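Local atomic coordinates of hydrolase, haloacid dehalogenase-like family (PDB entry 2HCF), a protein that binds magnesium and is probably a hydrolase of the haloacid dehalogenase-like family. Residues A[193-198]-A[209-214]; A[5-10]-A[172-177]; A[94-99]-A[215-220]; A[152-157]-A[187-192]. All coordinates share one frame; numbering follows the deposited sequence. Where two conformers were deposited one is given.

Contact 1. Residues A[193-198]-A[209-214]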
loop_
_atom_site.group_PDB
_atom_site.type_symbol
_atom_site.label_atom_id
_atom_site.label_comp_id
_atom_site.label_asym_id
_atom_site.label_seq_id
_atom_site.Cartn_x
_atom_site.Cartn_y
_atom_site.Cartn_z
ATOM N N SER A 193 14.300 -3.381 -2.921
ATOM C CA SER A 193 13.223 -3.658 -1.993
ATOM C C SER A 193 13.750 -3.539 -0.582
ATOM O O SER A 193 14.832 -4.040 -0.272
ATOM C CB SER A 193 12.591 -5.025 -2.230
ATOM O OG SER A 193 13.555 -6.036 -2.155
ATOM N N ILE A 194 13.008 -2.807 0.255
ATOM C CA ILE A 194 13.258 -2.800 1.686
ATOM C C ILE A 194 11.996 -3.349 2.349
ATOM O O ILE A 194 10.926 -2.767 2.226
ATOM C CB ILE A 194 13.565 -1.381 2.234
ATOM C CG1 ILE A 194 14.883 -0.813 1.681
ATOM C CG2 ILE A 194 13.592 -1.378 3.770
ATOM C CD1 ILE A 194 14.968 0.726 1.889
ATOM N N ALA A 195 12.124 -4.474 3.032
ATOM C CA ALA A 195 11.002 -5.102 3.719
ATOM C C ALA A 195 11.119 -4.742 5.183
ATOM O O ALA A 195 12.246 -4.651 5.712
ATOM C CB ALA A 195 11.051 -6.575 3.548
ATOM N N VAL A 196 9.968 -4.541 5.828
ATOM C CA VAL A 196 9.902 -4.239 7.249
ATOM C C VAL A 196 8.914 -5.206 7.902
ATOM O O VAL A 196 7.802 -5.405 7.406
ATOM C CB VAL A 196 9.553 -2.731 7.460
ATOM C CG1 VAL A 196 8.246 -2.388 6.831
ATOM C CG2 VAL A 196 9.603 -2.374 8.932
ATOM N N ALA A 197 9.340 -5.862 8.988
ATOM C CA ALA A 197 8.581 -6.980 9.573
ATOM C C ALA A 197 7.613 -6.480 10.636
ATOM O O ALA A 197 7.502 -7.053 11.731
ATOM C CB ALA A 197 9.539 -8.037 10.132
ATOM N N THR A 198 6.895 -5.412 10.291
ATOM C CA THR A 198 5.901 -4.796 11.176
ATOM C C THR A 198 4.458 -5.184 10.804
ATOM O O THR A 198 3.499 -4.643 11.341
ATOM C CB THR A 198 6.035 -3.260 11.189
ATOM O OG1 THR A 198 6.176 -2.762 9.861
ATOM C CG2 THR A 198 7.235 -2.852 11.984
ATOM N N HIS A 209 12.066 -14.499 0.657
ATOM C CA HIS A 209 11.718 -13.815 -0.574
ATOM C C HIS A 209 12.815 -12.895 -1.066
ATOM O O HIS A 209 12.658 -12.244 -2.085
ATOM C CB HIS A 209 10.426 -13.044 -0.358
ATOM C CG HIS A 209 9.346 -13.905 0.209
ATOM N ND1 HIS A 209 8.877 -15.016 -0.453
ATOM C CD2 HIS A 209 8.703 -13.874 1.397
ATOM C CE1 HIS A 209 7.957 -15.611 0.285
ATOM N NE2 HIS A 209 7.842 -14.949 1.418
ATOM N N LYS A 210 13.927 -12.854 -0.337
ATOM C CA LYS A 210 15.158 -12.201 -0.772
ATOM C C LYS A 210 15.002 -10.700 -0.960
ATOM O O LYS A 210 15.357 -10.149 -2.013
ATOM C CB LYS A 210 15.677 -12.827 -2.067
ATOM C CG LYS A 210 15.790 -14.328 -2.065
ATOM C CD LYS A 210 16.824 -14.812 -1.058
ATOM C CE LYS A 210 17.208 -16.260 -1.333
ATOM N NZ LYS A 210 15.974 -17.112 -1.386
ATOM N N PRO A 211 14.495 -10.015 0.071
ATOM C CA PRO A 211 14.431 -8.575 -0.007
ATOM C C PRO A 211 15.842 -8.019 -0.027
ATOM O O PRO A 211 16.751 -8.639 0.503
ATOM C CB PRO A 211 13.719 -8.198 1.298
ATOM C CG PRO A 211 14.092 -9.320 2.241
ATOM C CD PRO A 211 14.038 -10.519 1.374
ATOM N N GLY A 212 16.038 -6.848 -0.615
ATOM C CA GLY A 212 17.364 -6.262 -0.667
ATOM C C GLY A 212 17.842 -5.894 0.710
ATOM O O GLY A 212 19.010 -6.043 1.023
ATOM N N THR A 213 16.934 -5.375 1.528
ATOM C CA THR A 213 17.214 -5.106 2.923
ATOM C C THR A 213 15.987 -5.503 3.711
ATOM O O THR A 213 14.869 -5.469 3.162
ATOM C CB THR A 213 17.512 -3.614 3.088
ATOM O OG1 THR A 213 18.625 -3.305 2.245
ATOM C CG2 THR A 213 17.845 -3.229 4.534
ATOM N N LEU A 214 16.202 -5.854 4.987
ATOM C CA LEU A 214 15.149 -6.271 5.919
ATOM C C LEU A 214 15.323 -5.649 7.312
ATOM O O LEU A 214 16.334 -5.854 8.012
ATOM C CB LEU A 214 15.115 -7.785 5.994
ATOM C CG LEU A 214 14.039 -8.394 6.906
ATOM C CD1 LEU A 214 12.641 -7.943 6.624
ATOM C CD2 LEU A 214 14.134 -9.899 6.815
HETATM O O HOH W 1 17.311 -2.842 -0.391
#

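Contact 2. Residues A[5-10]-A[172-177]. With MG (magnesium ion), chain B.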
loop_
_atom_site.group_PDB
_atom_site.type_symbol
_atom_site.label_atom_id
_atom_site.label_comp_id
_atom_site.label_asym_id
_atom_site.label_seq_id
_atom_site.Cartn_x
_atom_site.Cartn_y
_atom_site.Cartn_z
ATOM N N THR A 5 16.445 10.014 -6.060
ATOM C CA THR A 5 15.859 8.721 -5.630
ATOM C C THR A 5 14.333 8.750 -5.500
ATOM O O THR A 5 13.760 9.705 -4.977
ATOM C CB THR A 5 16.453 8.285 -4.303
ATOM O OG1 THR A 5 17.845 8.019 -4.504
ATOM C CG2 THR A 5 15.799 7.007 -3.774
ATOM N N LEU A 6 13.712 7.682 -5.996
ATOM C CA LEU A 6 12.271 7.478 -5.966
ATOM C C LEU A 6 11.982 6.458 -4.863
ATOM O O LEU A 6 12.469 5.321 -4.912
ATOM C CB LEU A 6 11.760 6.960 -7.327
ATOM C CG LEU A 6 10.279 6.548 -7.380
ATOM C CD1 LEU A 6 9.405 7.704 -6.998
ATOM C CD2 LEU A 6 9.820 6.013 -8.707
ATOM N N VAL A 7 11.208 6.879 -3.870
ATOM C CA VAL A 7 10.894 6.031 -2.751
ATOM C C VAL A 7 9.371 5.810 -2.631
ATOM O O VAL A 7 8.611 6.744 -2.359
ATOM C CB VAL A 7 11.437 6.638 -1.435
ATOM C CG1 VAL A 7 11.314 5.623 -0.315
ATOM C CG2 VAL A 7 12.890 7.064 -1.604
ATOM N N LEU A 8 8.974 4.553 -2.754
ATOM C CA LEU A 8 7.569 4.162 -2.806
ATOM C C LEU A 8 7.222 3.308 -1.583
ATOM O O LEU A 8 7.854 2.293 -1.312
ATOM C CB LEU A 8 7.293 3.411 -4.116
ATOM C CG LEU A 8 7.576 4.164 -5.420
ATOM C CD1 LEU A 8 7.445 3.213 -6.590
ATOM C CD2 LEU A 8 6.659 5.359 -5.597
ATOM N N PHE A 9 6.201 3.734 -0.859
ATOM C CA PHE A 9 5.768 3.135 0.403
ATOM C C PHE A 9 4.392 2.507 0.259
ATOM O O PHE A 9 3.431 3.144 -0.271
ATOM C CB PHE A 9 5.607 4.216 1.474
ATOM C CG PHE A 9 6.893 4.621 2.173
ATOM C CD1 PHE A 9 7.320 3.937 3.309
ATOM C CD2 PHE A 9 7.618 5.745 1.763
ATOM C CE1 PHE A 9 8.474 4.322 3.976
ATOM C CE2 PHE A 9 8.763 6.127 2.417
ATOM C CZ PHE A 9 9.191 5.409 3.532
ATOM N N ASP A 10 4.307 1.269 0.733
ATOM C CA ASP A 10 3.052 0.613 1.127
ATOM C C ASP A 10 2.444 1.288 2.360
ATOM O O ASP A 10 3.160 1.927 3.089
ATOM C CB ASP A 10 3.392 -0.835 1.440
ATOM C CG ASP A 10 2.179 -1.644 1.854
ATOM O OD1 ASP A 10 1.273 -1.750 1.004
ATOM O OD2 ASP A 10 2.170 -2.183 2.997
ATOM N N GLN A 172 18.126 3.493 -8.280
ATOM C CA GLN A 172 17.506 4.731 -7.755
ATOM C C GLN A 172 16.035 4.583 -7.321
ATOM O O GLN A 172 15.415 5.543 -6.902
ATOM C CB GLN A 172 17.606 5.841 -8.809
ATOM C CG GLN A 172 18.997 6.362 -9.023
ATOM C CD GLN A 172 19.097 7.294 -10.227
ATOM O OE1 GLN A 172 18.321 7.209 -11.172
ATOM N NE2 GLN A 172 20.076 8.177 -10.196
ATOM N N ILE A 173 15.483 3.383 -7.437
ATOM C CA ILE A 173 14.094 3.141 -7.082
ATOM C C ILE A 173 14.031 2.227 -5.858
ATOM O O ILE A 173 14.627 1.157 -5.843
ATOM C CB ILE A 173 13.302 2.479 -8.228
ATOM C CG1 ILE A 173 13.446 3.296 -9.528
ATOM C CG2 ILE A 173 11.804 2.317 -7.809
ATOM C CD1 ILE A 173 13.069 2.502 -10.792
ATOM N N VAL A 174 13.302 2.673 -4.845
ATOM C CA VAL A 174 13.191 1.948 -3.577
ATOM C C VAL A 174 11.713 1.689 -3.283
ATOM O O VAL A 174 10.888 2.620 -3.247
ATOM C CB VAL A 174 13.849 2.745 -2.418
ATOM C CG1 VAL A 174 13.713 2.008 -1.101
ATOM C CG2 VAL A 174 15.306 3.007 -2.726
ATOM N N ILE A 175 11.390 0.413 -3.105
ATOM C CA ILE A 175 10.041 0.003 -2.822
ATOM C C ILE A 175 9.961 -0.635 -1.448
ATOM O O ILE A 175 10.642 -1.618 -1.172
ATOM C CB ILE A 175 9.535 -0.921 -3.908
ATOM C CG1 ILE A 175 9.170 -0.071 -5.126
ATOM C CG2 ILE A 175 8.315 -1.691 -3.471
ATOM C CD1 ILE A 175 9.109 -0.826 -6.419
ATOM N N ILE A 176 9.116 -0.060 -0.595
ATOM C CA ILE A 176 9.071 -0.424 0.821
ATOM C C ILE A 176 7.712 -1.020 1.215
ATOM O O ILE A 176 6.649 -0.400 0.979
ATOM C CB ILE A 176 9.382 0.807 1.708
ATOM C CG1 ILE A 176 10.770 1.356 1.370
ATOM C CG2 ILE A 176 9.281 0.463 3.194
ATOM C CD1 ILE A 176 10.997 2.809 1.794
ATOM N N GLY A 177 7.765 -2.179 1.877
ATOM C CA GLY A 177 6.582 -2.830 2.439
ATOM C C GLY A 177 6.847 -3.983 3.390
ATOM O O GLY A 177 7.989 -4.288 3.705
HETATM MG MG MG B . 1.242 -3.888 3.614
HETATM O O HOH W 2 -0.604 -3.489 2.641
HETATM O O HOH W 3 0.272 -5.564 4.750
HETATM O O HOH W 4 1.727 -4.755 1.798
#

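Contact 3. Residues A[94-99]-A[215-220]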
loop_
_atom_site.group_PDB
_atom_site.type_symbol
_atom_site.label_atom_id
_atom_site.label_comp_id
_atom_site.label_asym_id
_atom_site.label_seq_id
_atom_site.Cartn_x
_atom_site.Cartn_y
_atom_site.Cartn_z
ATOM N N LEU A 94 -0.288 4.654 14.006
ATOM C CA LEU A 94 0.950 4.932 13.283
ATOM C C LEU A 94 2.084 4.016 13.807
ATOM O O LEU A 94 2.258 3.867 15.009
ATOM C CB LEU A 94 1.276 6.426 13.445
ATOM C CG LEU A 94 1.991 7.113 12.276
ATOM C CD1 LEU A 94 1.046 7.281 11.111
ATOM C CD2 LEU A 94 2.552 8.447 12.672
ATOM N N LEU A 95 2.827 3.359 12.915
ATOM C CA LEU A 95 3.871 2.434 13.341
ATOM C C LEU A 95 5.125 3.163 13.811
ATOM O O LEU A 95 5.228 4.393 13.647
ATOM C CB LEU A 95 4.147 1.452 12.219
ATOM C CG LEU A 95 2.907 0.630 11.905
ATOM C CD1 LEU A 95 3.216 -0.426 10.839
ATOM C CD2 LEU A 95 2.361 -0.057 13.162
ATOM N N GLU A 96 6.067 2.422 14.406
ATOM C CA GLU A 96 7.194 3.042 15.120
ATOM C C GLU A 96 8.088 3.815 14.160
ATOM O O GLU A 96 8.509 3.270 13.146
ATOM C CB GLU A 96 8.029 1.990 15.886
ATOM C CG GLU A 96 9.183 2.631 16.680
ATOM C CD GLU A 96 9.896 1.669 17.626
ATOM O OE1 GLU A 96 9.744 0.441 17.475
ATOM O OE2 GLU A 96 10.627 2.169 18.513
ATOM N N GLY A 97 8.329 5.088 14.435
ATOM C CA GLY A 97 9.316 5.872 13.663
ATOM C C GLY A 97 8.862 6.447 12.327
ATOM O O GLY A 97 9.636 7.101 11.620
ATOM N N VAL A 98 7.599 6.221 11.982
ATOM C CA VAL A 98 7.091 6.567 10.652
ATOM C C VAL A 98 7.097 8.082 10.377
ATOM O O VAL A 98 7.577 8.518 9.334
ATOM C CB VAL A 98 5.691 5.975 10.462
ATOM C CG1 VAL A 98 4.935 6.651 9.287
ATOM C CG2 VAL A 98 5.808 4.480 10.301
ATOM N N ARG A 99 6.587 8.886 11.311
ATOM C CA ARG A 99 6.513 10.331 11.058
ATOM C C ARG A 99 7.926 10.924 10.934
ATOM O O ARG A 99 8.197 11.723 10.051
ATOM C CB ARG A 99 5.691 11.074 12.114
ATOM C CG ARG A 99 5.347 12.527 11.672
ATOM C CD ARG A 99 4.639 13.372 12.718
ATOM N NE ARG A 99 3.497 12.687 13.328
ATOM C CZ ARG A 99 2.257 12.664 12.830
ATOM N NH1 ARG A 99 1.936 13.310 11.703
ATOM N NH2 ARG A 99 1.321 11.992 13.479
ATOM N N PHE A 215 14.327 -4.871 7.693
ATOM C CA PHE A 215 14.246 -4.219 8.980
ATOM C C PHE A 215 13.228 -4.881 9.894
ATOM O O PHE A 215 12.218 -5.362 9.441
ATOM C CB PHE A 215 13.795 -2.762 8.800
ATOM C CG PHE A 215 14.898 -1.827 8.386
ATOM C CD1 PHE A 215 15.246 -1.695 7.052
ATOM C CD2 PHE A 215 15.563 -1.058 9.323
ATOM C CE1 PHE A 215 16.273 -0.834 6.666
ATOM C CE2 PHE A 215 16.586 -0.196 8.954
ATOM C CZ PHE A 215 16.945 -0.080 7.622
ATOM N N LYS A 216 13.468 -4.807 11.193
ATOM C CA LYS A 216 12.471 -5.202 12.165
ATOM C C LYS A 216 11.404 -4.141 12.227
ATOM O O LYS A 216 10.200 -4.435 12.246
ATOM C CB LYS A 216 13.132 -5.425 13.529
ATOM C CG LYS A 216 12.220 -6.013 14.634
ATOM C CD LYS A 216 11.643 -7.388 14.238
ATOM C CE LYS A 216 11.241 -8.232 15.445
ATOM N NZ LYS A 216 10.611 -7.386 16.507
ATOM N N ASN A 217 11.853 -2.896 12.279
ATOM C CA ASN A 217 10.960 -1.758 12.340
ATOM C C ASN A 217 11.755 -0.512 11.936
ATOM O O ASN A 217 12.935 -0.630 11.613
ATOM C CB ASN A 217 10.388 -1.634 13.756
ATOM C CG ASN A 217 11.473 -1.555 14.820
ATOM O OD1 ASN A 217 12.330 -0.685 14.772
ATOM N ND2 ASN A 217 11.427 -2.467 15.786
ATOM N N PHE A 218 11.143 0.669 11.991
ATOM C CA PHE A 218 11.820 1.893 11.554
ATOM C C PHE A 218 12.196 2.802 12.736
ATOM O O PHE A 218 12.268 4.015 12.580
ATOM C CB PHE A 218 10.949 2.692 10.573
ATOM C CG PHE A 218 10.632 1.999 9.267
ATOM C CD1 PHE A 218 11.579 1.246 8.584
ATOM C CD2 PHE A 218 9.381 2.177 8.673
ATOM C CE1 PHE A 218 11.273 0.658 7.340
ATOM C CE2 PHE A 218 9.073 1.594 7.438
ATOM C CZ PHE A 218 10.029 0.830 6.781
ATOM N N ALA A 219 12.451 2.219 13.910
ATOM C CA ALA A 219 12.883 2.984 15.074
ATOM C C ALA A 219 14.116 3.853 14.845
ATOM O O ALA A 219 14.150 4.982 15.327
ATOM C CB ALA A 219 13.146 2.051 16.243
ATOM N N GLU A 220 15.120 3.342 14.130
ATOM C CA GLU A 220 16.395 4.082 13.946
ATOM C C GLU A 220 16.383 4.904 12.658
ATOM O O GLU A 220 16.862 4.474 11.620
ATOM C CB GLU A 220 17.575 3.120 13.958
ATOM C CG GLU A 220 17.598 2.119 15.098
ATOM C CD GLU A 220 17.648 2.746 16.505
ATOM O OE1 GLU A 220 18.174 3.876 16.679
ATOM O OE2 GLU A 220 17.171 2.079 17.455
HETATM O O HOH W 5 8.206 0.785 12.324
HETATM O O HOH W 6 12.173 6.430 11.733
#

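Contact 4. Residues A[152-157]-A[187-192]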
loop_
_atom_site.group_PDB
_atom_site.type_symbol
_atom_site.label_atom_id
_atom_site.label_comp_id
_atom_site.label_asym_id
_atom_site.label_seq_id
_atom_site.Cartn_x
_atom_site.Cartn_y
_atom_site.Cartn_z
ATOM N N LEU A 152 1.595 -2.273 -10.719
ATOM C CA LEU A 152 1.757 -0.964 -10.055
ATOM C C LEU A 152 3.124 -0.247 -10.149
ATOM O O LEU A 152 3.157 0.969 -10.316
ATOM C CB LEU A 152 1.345 -1.073 -8.590
ATOM C CG LEU A 152 -0.129 -1.332 -8.233
ATOM C CD1 LEU A 152 -0.421 -0.842 -6.820
ATOM C CD2 LEU A 152 -1.095 -0.738 -9.228
ATOM N N PRO A 153 4.252 -0.973 -10.028
ATOM C CA PRO A 153 5.563 -0.319 -10.102
ATOM C C PRO A 153 5.758 0.414 -11.431
ATOM O O PRO A 153 6.289 1.491 -11.462
ATOM C CB PRO A 153 6.550 -1.490 -10.021
ATOM C CG PRO A 153 5.798 -2.577 -9.446
ATOM C CD PRO A 153 4.387 -2.424 -9.851
ATOM N N HIS A 154 5.340 -0.211 -12.523
ATOM C CA HIS A 154 5.450 0.397 -13.838
ATOM C C HIS A 154 4.671 1.682 -13.903
ATOM O O HIS A 154 5.194 2.696 -14.317
ATOM C CB HIS A 154 4.957 -0.555 -14.895
ATOM C CG HIS A 154 5.684 -1.853 -14.923
ATOM N ND1 HIS A 154 6.981 -1.971 -15.372
ATOM C CD2 HIS A 154 5.289 -3.101 -14.571
ATOM C CE1 HIS A 154 7.355 -3.234 -15.302
ATOM N NE2 HIS A 154 6.342 -3.947 -14.834
ATOM N N ILE A 155 3.434 1.631 -13.436
ATOM C CA ILE A 155 2.547 2.783 -13.402
ATOM C C ILE A 155 3.120 3.922 -12.548
ATOM O O ILE A 155 3.153 5.068 -12.981
ATOM C CB ILE A 155 1.137 2.371 -12.879
ATOM C CG1 ILE A 155 0.429 1.502 -13.912
ATOM C CG2 ILE A 155 0.284 3.623 -12.450
ATOM C CD1 ILE A 155 -0.883 0.903 -13.428
ATOM N N ALA A 156 3.569 3.600 -11.334
ATOM C CA ALA A 156 4.237 4.579 -10.482
ATOM C C ALA A 156 5.503 5.127 -11.119
ATOM O O ALA A 156 5.734 6.303 -11.037
ATOM C CB ALA A 156 4.553 3.989 -9.127
ATOM N N LEU A 157 6.329 4.287 -11.750
ATOM C CA LEU A 157 7.542 4.799 -12.404
ATOM C C LEU A 157 7.212 5.827 -13.520
ATOM O O LEU A 157 7.798 6.918 -13.589
ATOM C CB LEU A 157 8.374 3.639 -12.951
ATOM C CG LEU A 157 9.660 4.060 -13.651
ATOM C CD1 LEU A 157 10.558 4.883 -12.749
ATOM C CD2 LEU A 157 10.367 2.822 -14.132
ATOM N N ARG A 187 10.624 -6.473 -7.981
ATOM C CA ARG A 187 11.404 -7.177 -8.985
ATOM C C ARG A 187 11.009 -6.749 -10.406
ATOM O O ARG A 187 11.818 -6.845 -11.330
ATOM C CB ARG A 187 11.226 -8.694 -8.856
ATOM C CG ARG A 187 11.547 -9.286 -7.459
ATOM C CD ARG A 187 11.360 -10.820 -7.445
ATOM N NE ARG A 187 11.370 -11.352 -6.068
ATOM C CZ ARG A 187 10.624 -12.369 -5.618
ATOM N NH1 ARG A 187 9.773 -13.041 -6.407
ATOM N NH2 ARG A 187 10.753 -12.739 -4.352
ATOM N N GLU A 188 9.782 -6.250 -10.569
ATOM C CA GLU A 188 9.310 -5.729 -11.859
ATOM C C GLU A 188 10.232 -4.676 -12.459
ATOM O O GLU A 188 10.385 -4.620 -13.672
ATOM C CB GLU A 188 7.912 -5.142 -11.714
ATOM C CG GLU A 188 6.868 -6.197 -11.444
ATOM C CD GLU A 188 6.675 -7.116 -12.639
ATOM O OE1 GLU A 188 6.553 -6.614 -13.780
ATOM O OE2 GLU A 188 6.644 -8.349 -12.453
ATOM N N LEU A 189 10.857 -3.864 -11.609
ATOM C CA LEU A 189 11.720 -2.794 -12.088
ATOM C C LEU A 189 13.180 -3.034 -11.759
ATOM O O LEU A 189 13.999 -2.125 -11.942
ATOM C CB LEU A 189 11.302 -1.501 -11.419
ATOM C CG LEU A 189 9.860 -1.019 -11.592
ATOM C CD1 LEU A 189 9.750 0.288 -10.835
ATOM C CD2 LEU A 189 9.485 -0.847 -13.060
ATOM N N ASP A 190 13.493 -4.250 -11.291
ATOM C CA ASP A 190 14.774 -4.554 -10.630
ATOM C C ASP A 190 15.092 -3.489 -9.574
ATOM O O ASP A 190 16.241 -3.073 -9.401
ATOM C CB ASP A 190 15.918 -4.686 -11.644
ATOM C CG ASP A 190 17.201 -5.268 -11.027
ATOM O OD1 ASP A 190 17.122 -5.929 -9.973
ATOM O OD2 ASP A 190 18.293 -5.066 -11.606
ATOM N N ALA A 191 14.066 -3.063 -8.845
ATOM C CA ALA A 191 14.237 -1.997 -7.855
ATOM C C ALA A 191 14.807 -2.533 -6.545
ATOM O O ALA A 191 14.888 -3.750 -6.346
ATOM C CB ALA A 191 12.937 -1.316 -7.606
ATOM N N ARG A 192 15.230 -1.620 -5.671
ATOM C CA ARG A 192 15.717 -2.009 -4.353
ATOM C C ARG A 192 14.512 -2.174 -3.428
ATOM O O ARG A 192 13.789 -1.204 -3.171
ATOM C CB ARG A 192 16.681 -0.943 -3.796
ATOM C CG ARG A 192 17.979 -0.830 -4.592
ATOM C CD ARG A 192 19.052 -0.005 -3.895
ATOM N NE ARG A 192 18.797 1.435 -3.995
ATOM C CZ ARG A 192 18.622 2.273 -2.980
ATOM N NH1 ARG A 192 18.619 1.865 -1.711
ATOM N NH2 ARG A 192 18.420 3.553 -3.256
#

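Contact 1. Residues A[193-198]-A[209-214]
Ile194 and Ala195 of strand 192-196 run parallel to Thr213 and Leu214 of strand 213-215, the outermost strand at this end of the sheet, with Thr213 O accepting from Ala195 N and Ser193 O accepting from Thr213 N. The two strands belong to a beta-alpha-beta unit whose connection carries helix 203-207, part of the Rossmann-like core of haloacid dehalogenase enzymes. Just ahead of the last strand the pairing is extended by a side chain. Ser193 holds OG between its backbone N and carbonyl carbon (chi1 57°), and Ser193 OG accepts from Gly212 N at 3.0 Å. A serine suits this place because its short hydroxyl reaches a backbone N-H that approaches before the strand begins. Water 1 adds a polar link, donating to Ser193 O and lying 3.0 Å from Thr213 OG1. On the face of Ala195 and Leu214, Ala195 CB touches Pro211 CB at 3.8 Å and also Leu214 CD1, a small methyl shared by two neighbours. That face also meets helix 180-187 through Ala195 and Pro211. On the face of Ile194 and Thr213 the two side chains stand alongside each other in the same direction, with Ile194 CG1 4.1 Å from Thr213 CB.

Contact 2. Residues A[5-10]-A[172-177]
Ile176 and Leu8, the residues that bury most surface here, belong to adjacent parallel strands, 173-177 and 5-9, in the middle of the Rossmann-like sheet of the haloacid dehalogenase fold. Their backbones are joined by the bond from Ile176 N to Leu8 O, one of five that alternate in direction from Leu6 to Asp10; the strand axes diverge by only 15°. Ile176 turns its side chain to the face shared with Phe9 and Val7. Its CG1 is anti to the carbonyl carbon (chi1 -59°), and an extended chi2 (160°) carries CD1 over one face of the Phe9 ring in a CH-pi contact, Ile176 CD1 lying 3.8 Å from the ring centroid and offset toward the rim. Ile176 CD1 also touches Val7 CG1 at 3.5 Å, so one methyl meets both the ring and the valine. Leu8 lies on the other face, alongside Ile175, with Leu8 CD1 4.0 Å from Ile175 CG1; helix 152-164 reaches Leu8 through Ala156. Such beta-branched and aliphatic residues suit a buried central strand pair. Beyond the strand end, Asp10 N bonds to Ile176 O, while Thr14 OG1 hydrogen-bonds to Asp10 OD2 and Arg149 makes a salt bridge to OD1. Asp12 O, Asp178 OD1 and three waters complete the site of the magnesium ion, which Asp10 OD2 binds at 2.0 Å.

Contact 3. Residues A[94-99]-A[215-220]
Glu96 and Gly97 meet Asn217, Phe218 and Ala219 where two loops, each leading into a helix, come together at the surface: a type II beta turn from Leu95 to Val98 ahead of helix 98-106, and an Asx turn ahead of helix 221-229. Glu96 stretches across the gap. Its CG is anti to the backbone N (chi1 -178°) and the chain stays extended beyond it, which carries the aliphatic part over Ala219, with Glu96 CG 4.0 Å from Ala219 CB. The carboxylate then straddles two neighbours, Glu96 OE2 lying 3.4 Å from Ala219 CB and Glu96 OE1 3.7 Å from Asn217 CG; carboxylate and amide planes are 36° apart. The small methyl of Ala219 lets the Glu96 chain lie close over it. The backbone carbonyl of Glu96 points to the other loop as well, resting against Phe218 CB and accepting from water 5, which in turn accepts from Phe218 N.

Gly97 follows with positive phi (81°), and a side chain at its position would run into Phe218 O, so glycine is suited on both counts. It is also the N-cap residue of helix 98-106. Its carbonyl joins the second water bridge: water 6 donates to both Gly97 O and Phe218 O. Phe218 meanwhile directs its ring inward, onto Val196 and Val224. Within the partner loop Asn217 is well suited to shape the backbone, because Asn217 OD1 accepts from Ala219 N at 3.0 Å.

Contact 4. Residues A[152-157]-A[187-192]
His154 presents the edge of its imidazole to Glu188, whose OE1 lies close to the ring plane, while Leu189 CD2 approaches the same ring obliquely, 3.6 Å from His154 ND1. The ring and the carboxylate are turned 78° apart. His154 NE2 donates to Glu188 OE1 at 2.9 Å, with an angle of 158° at the hydrogen, and the acceptor uses its anti lone pair, the one directed away from the other oxygen. Glu188 CB already lies 3.7 Å from His154 NE2; the bend at chi2 (-67°) then turns CD instead of extending the chain. If the carboxylate is charged, it would be expected to favour a protonated histidine. Leu189 is the apolar partner. Leu189 CG meets Pro153 CB at 3.7 Å, and Leu189 CD2 touches Leu157 CD2 at 3.9 Å, the two leucines running alongside in opposite senses. A branched leucine can touch proline, histidine and leucine together. Both Leu157 and Leu189 also touch Ile173 of strand 173-177. Here the first turns of helix 152-164 pack against the turn at Glu188 and Leu189 that follows helix 180-187, both helices of the Rossmann-like domain, and the latter helix closes in a Schellman motif with Asp190, of positive phi, as its C-prime residue.

In the fold
Contacts 1 and 2 are steps across one parallel sheet: strand 192-196 pairs with 213-215 on one side and with 173-177 on the other, Ile194 N lying 3.0 Å from Ile175 O. Contact 2 carries Asp10 of the magnesium site, and the side chain of Val196 in contact 1 is about 8 Å from the ion. Contact 3 continues from the edge strand and sends Phe218 back to the sheet, Phe218 CZ lying 3.7 Å from both Val196 CB and Ile176 CG2; the Phe218 side chain is about 10 Å from the magnesium. Contact 4, its centre about 9 Å from that of contact 2, joins helix 152-164 to the turn after helix 180-187; the side chain of Pro153 is about 14 Å from the metal.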